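Local coordinates for RNA N6-adenosine-methyltransferase METTL16,RNA N6-adenosine-methyltransferase METTL16 (Homo sapiens, PDB 6M1U), which methylates N6 of adenosine in U6 small nuclear RNA and messenger RNA, here represented by its vertebrate conserved region, which probably binds RNA, at residues A[10-15]-A[148-153]; A[14-19]-A[32-37]. All coordinates share one frame; numbering follows the deposited sequence.

Contact 1: residues A[10-15]-A[148-153]; sequences ASVMKE and QIFRLV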
# COMPACT_ATOMS: atom_id res chain seq x y z
N ALA A 10 -10.15 -10.50 4.15
CA ALA A 10 -9.53 -11.27 5.23
C ALA A 10 -8.94 -12.59 4.73
O ALA A 10 -8.05 -13.14 5.38
CB ALA A 10 -10.53 -11.53 6.35
N SER A 11 -9.43 -13.09 3.59
CA SER A 11 -8.80 -14.23 2.93
C SER A 11 -7.55 -13.82 2.15
O SER A 11 -6.54 -14.53 2.17
CB SER A 11 -9.79 -14.89 1.99
OG SER A 11 -10.30 -13.89 1.14
N VAL A 12 -7.60 -12.69 1.44
CA VAL A 12 -6.38 -12.22 0.79
C VAL A 12 -5.29 -11.96 1.83
O VAL A 12 -4.11 -12.26 1.60
CB VAL A 12 -6.66 -10.98 -0.08
CG1 VAL A 12 -5.49 -10.73 -1.03
CG2 VAL A 12 -7.94 -11.15 -0.85
N MET A 13 -5.66 -11.43 2.99
CA MET A 13 -4.67 -11.32 4.05
C MET A 13 -4.09 -12.68 4.40
O MET A 13 -2.87 -12.89 4.34
CB MET A 13 -5.26 -10.65 5.27
CG MET A 13 -5.48 -9.18 5.09
SD MET A 13 -6.29 -8.53 6.55
CE MET A 13 -5.13 -7.28 7.00
N LYS A 14 -4.96 -13.65 4.72
CA LYS A 14 -4.49 -14.99 5.03
C LYS A 14 -3.48 -15.48 3.99
O LYS A 14 -2.42 -16.01 4.34
CB LYS A 14 -5.67 -15.96 5.15
CG LYS A 14 -6.60 -15.73 6.39
CD LYS A 14 -7.54 -16.94 6.71
CE LYS A 14 -9.05 -16.63 6.54
NZ LYS A 14 -9.72 -16.08 7.74
N GLU A 15 -3.76 -15.27 2.71
CA GLU A 15 -2.81 -15.71 1.70
C GLU A 15 -1.53 -14.88 1.73
O GLU A 15 -0.44 -15.41 1.48
CB GLU A 15 -3.45 -15.65 0.32
CG GLU A 15 -3.02 -16.78 -0.59
CD GLU A 15 -3.20 -18.13 0.07
OE1 GLU A 15 -2.18 -18.83 0.28
OE2 GLU A 15 -4.35 -18.48 0.39
N GLN A 148 -0.48 -5.00 -7.80
CA GLN A 148 0.67 -5.79 -7.38
C GLN A 148 0.29 -6.77 -6.27
O GLN A 148 0.77 -7.91 -6.26
CB GLN A 148 1.81 -4.87 -6.93
CG GLN A 148 3.18 -5.45 -7.22
CD GLN A 148 3.39 -5.76 -8.70
OE1 GLN A 148 3.42 -4.86 -9.54
NE2 GLN A 148 3.53 -7.04 -9.02
N ILE A 149 -0.58 -6.35 -5.34
CA ILE A 149 -1.00 -7.24 -4.26
C ILE A 149 -1.60 -8.51 -4.82
O ILE A 149 -1.27 -9.62 -4.39
CB ILE A 149 -2.00 -6.56 -3.30
CG1 ILE A 149 -1.27 -5.69 -2.27
CG2 ILE A 149 -2.87 -7.61 -2.62
CD1 ILE A 149 -2.22 -5.06 -1.26
N PHE A 150 -2.48 -8.36 -5.81
CA PHE A 150 -3.20 -9.53 -6.27
C PHE A 150 -2.34 -10.40 -7.17
O PHE A 150 -2.56 -11.60 -7.22
CB PHE A 150 -4.52 -9.11 -6.92
CG PHE A 150 -5.57 -8.72 -5.90
CD1 PHE A 150 -6.29 -9.70 -5.23
CD2 PHE A 150 -5.78 -7.39 -5.57
CE1 PHE A 150 -7.22 -9.36 -4.27
CE2 PHE A 150 -6.72 -7.02 -4.62
CZ PHE A 150 -7.44 -8.01 -3.97
N ARG A 151 -1.33 -9.85 -7.82
CA ARG A 151 -0.38 -10.75 -8.46
C ARG A 151 0.28 -11.67 -7.42
O ARG A 151 0.33 -12.89 -7.61
CB ARG A 151 0.66 -9.97 -9.26
CG ARG A 151 0.02 -9.29 -10.46
CD ARG A 151 1.01 -9.02 -11.57
NE ARG A 151 1.04 -10.10 -12.55
CZ ARG A 151 1.71 -10.04 -13.70
NH1 ARG A 151 2.41 -8.95 -14.01
NH2 ARG A 151 1.68 -11.08 -14.54
N LEU A 152 0.72 -11.10 -6.29
CA LEU A 152 1.32 -11.91 -5.22
C LEU A 152 0.39 -13.03 -4.77
O LEU A 152 0.84 -14.15 -4.50
CB LEU A 152 1.68 -11.01 -4.03
CG LEU A 152 2.77 -9.94 -4.10
CD1 LEU A 152 2.60 -8.98 -2.93
CD2 LEU A 152 4.14 -10.57 -4.08
N VAL A 153 -0.91 -12.75 -4.67
CA VAL A 153 -1.85 -13.74 -4.15
C VAL A 153 -2.16 -14.85 -5.16
O VAL A 153 -2.57 -15.94 -4.74
CB VAL A 153 -3.11 -13.02 -3.63
CG1 VAL A 153 -4.33 -13.92 -3.65
CG2 VAL A 153 -2.87 -12.55 -2.22
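Val12 meets CG2 of Val153 with its CG1 methyl, 3.4 Å away, and these two valines, which bury the most surface in the contact, form its close-packed part. The two side chains cross at about a right angle. With CG1 anti to the backbone N (chi1 -165°), Val12 sends that methyl across to the other helix, while its CG2 also reaches the ring of Phe150. CE1 of Phe150 lies 3.9 Å from Val12 CG1 and the same distance from CG2, so a single ring atom rests on both branches of the valine. Ile149 sits behind, its CG2 4.4 Å from Val12 CG1 and also above one face of the Phe150 ring, displaced toward the rim.

The margins are looser. Glu15 gives only CB, 4.0 Å from Val153 CG2, and its carboxylate then turns away from the partner helix. Phe150, an exposed residue, lies at the solvent side. The short segments cross at 62° with their axes 10.2 Å apart. Thus the start of helix 10-20 meets the end of helix 136-153: beneath them Ile149 packs on Phe6 and Val8 of strand 4-8, and Met13 turns to Ile31 and Val34 of helix 30-44.

Contact 2: residues A[14-19]-A[32-37]; sequences KELSLK and VVVTTW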
# COMPACT_ATOMS: atom_id res chain seq x y z
N LYS A 14 -4.96 -13.65 4.72
CA LYS A 14 -4.49 -14.99 5.03
C LYS A 14 -3.48 -15.48 3.99
O LYS A 14 -2.42 -16.01 4.34
CB LYS A 14 -5.67 -15.96 5.15
CG LYS A 14 -6.60 -15.73 6.39
CD LYS A 14 -7.54 -16.94 6.71
CE LYS A 14 -9.05 -16.63 6.54
NZ LYS A 14 -9.72 -16.08 7.74
N GLU A 15 -3.76 -15.27 2.71
CA GLU A 15 -2.81 -15.71 1.70
C GLU A 15 -1.53 -14.88 1.73
O GLU A 15 -0.44 -15.41 1.48
CB GLU A 15 -3.45 -15.65 0.32
CG GLU A 15 -3.02 -16.78 -0.59
CD GLU A 15 -3.20 -18.13 0.07
OE1 GLU A 15 -2.18 -18.83 0.28
OE2 GLU A 15 -4.35 -18.48 0.39
N LEU A 16 -1.63 -13.59 2.03
CA LEU A 16 -0.41 -12.80 2.14
C LEU A 16 0.44 -13.25 3.31
O LEU A 16 1.67 -13.27 3.21
CB LEU A 16 -0.75 -11.32 2.27
CG LEU A 16 -1.20 -10.63 0.99
CD1 LEU A 16 -1.77 -9.27 1.35
CD2 LEU A 16 -0.04 -10.52 0.03
N SER A 17 -0.19 -13.61 4.44
CA SER A 17 0.56 -14.15 5.57
C SER A 17 1.34 -15.39 5.17
O SER A 17 2.56 -15.47 5.39
CB SER A 17 -0.37 -14.50 6.73
OG SER A 17 -1.18 -13.42 7.11
N LEU A 18 0.65 -16.38 4.61
CA LEU A 18 1.31 -17.58 4.15
C LEU A 18 2.51 -17.25 3.26
O LEU A 18 3.58 -17.85 3.40
CB LEU A 18 0.33 -18.46 3.38
CG LEU A 18 -0.57 -19.32 4.24
CD1 LEU A 18 -1.59 -19.91 3.30
CD2 LEU A 18 0.24 -20.38 4.94
N LYS A 19 2.35 -16.30 2.35
CA LYS A 19 3.48 -15.98 1.49
C LYS A 19 4.62 -15.35 2.30
O LYS A 19 5.79 -15.58 1.97
CB LYS A 19 3.06 -15.06 0.35
CG LYS A 19 4.01 -15.17 -0.82
CD LYS A 19 3.75 -14.12 -1.87
CE LYS A 19 4.29 -14.55 -3.24
NZ LYS A 19 5.76 -14.88 -3.24
N VAL A 32 -0.61 -5.49 9.56
CA VAL A 32 0.87 -5.34 9.59
C VAL A 32 1.45 -6.10 8.40
O VAL A 32 2.29 -5.53 7.68
CB VAL A 32 1.46 -5.86 10.91
CG1 VAL A 32 2.96 -6.10 10.80
CG2 VAL A 32 1.16 -4.92 12.07
N VAL A 33 1.01 -7.35 8.21
CA VAL A 33 1.49 -8.19 7.08
C VAL A 33 1.29 -7.41 5.78
O VAL A 33 2.28 -7.19 5.07
CB VAL A 33 0.75 -9.54 7.04
CG1 VAL A 33 0.80 -10.17 5.66
CG2 VAL A 33 1.29 -10.50 8.09
N VAL A 34 0.05 -7.01 5.51
CA VAL A 34 -0.30 -6.25 4.27
C VAL A 34 0.66 -5.07 4.11
O VAL A 34 1.26 -4.94 3.03
CB VAL A 34 -1.76 -5.77 4.31
CG1 VAL A 34 -2.06 -4.80 3.18
CG2 VAL A 34 -2.73 -6.94 4.28
N THR A 35 0.81 -4.26 5.16
CA THR A 35 1.68 -3.08 5.10
C THR A 35 3.08 -3.45 4.65
O THR A 35 3.65 -2.80 3.76
CB THR A 35 1.72 -2.39 6.46
OG1 THR A 35 0.42 -1.89 6.78
CG2 THR A 35 2.74 -1.26 6.43
N THR A 36 3.67 -4.49 5.25
CA THR A 36 5.01 -4.87 4.83
C THR A 36 5.05 -5.40 3.40
O THR A 36 6.13 -5.42 2.80
CB THR A 36 5.62 -5.90 5.77
OG1 THR A 36 5.01 -7.15 5.52
CG2 THR A 36 5.40 -5.53 7.23
N TRP A 37 3.91 -5.85 2.85
CA TRP A 37 3.88 -6.17 1.43
C TRP A 37 3.78 -4.90 0.59
O TRP A 37 4.41 -4.81 -0.48
CB TRP A 37 2.74 -7.12 1.08
CG TRP A 37 3.06 -8.56 1.31
CD1 TRP A 37 2.43 -9.41 2.20
CD2 TRP A 37 4.07 -9.34 0.66
NE1 TRP A 37 3.00 -10.68 2.13
CE2 TRP A 37 4.00 -10.66 1.19
CE3 TRP A 37 5.02 -9.06 -0.33
CZ2 TRP A 37 4.85 -11.67 0.77
CZ3 TRP A 37 5.86 -10.08 -0.75
CH2 TRP A 37 5.77 -11.36 -0.20
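Trp37 and Leu16 bury the most surface here, and they meet twice, once by hydrogen bond and once by CH-pi contact. The indole NE1 donates to Leu16 O at 3.1 Å, with an N-H...O angle of 159°. The oxygen lies close to the ring plane, although the donor stands 44° out of the carbonyl plane. Meanwhile CD2 of Leu16 sits over one face of the indole, 3.7 Å from the centroid of the five-membered ring. The same ring is therefore held near its plane by a polar bond and over its face by a methyl.

Val33, third in buried area, brings CG1 to 3.9 Å from Leu16 CB, and also meets the backbone at Ser17 N. The other leucine branch, CD1, turns to Val34, whose CG2 is 3.9 Å away. At the six-membered ring, the aliphatic part of Lys19 runs by, crossing Trp37 at about a right angle, with Lys19 CD 3.8 Å from CZ2. Val34 also rests on Val116 of strand 108-119. These are two consecutive helices, crossing at 65°, between strands 4-8 and 48-52, the outermost of the antiparallel sheet within this chain: an alpha+beta topology consistent with a KA-1-like domain.

How the contacts relate
Helix 10-20 is common to both contacts: contact 1 uses its first half and contact 2 its second, and they share Lys14 and Glu15. Their centres lie 7 Å apart, on the same side of the chain's centre, and the two contacts touch each other. Leu152 of the C-terminal helix closes the triangle, its CD1 3.5 Å from CE3 of Trp37. Met13 CE packs 3.6 Å from Val34 CG2, and Val153 CG2, busy in contact 1, also lies 4.1 Å from Leu16 CG. This chain is the vertebrate conserved region, and neither contact includes a bound ligand; together they join helices 10-20, 30-44 and 136-153 beside the sheet.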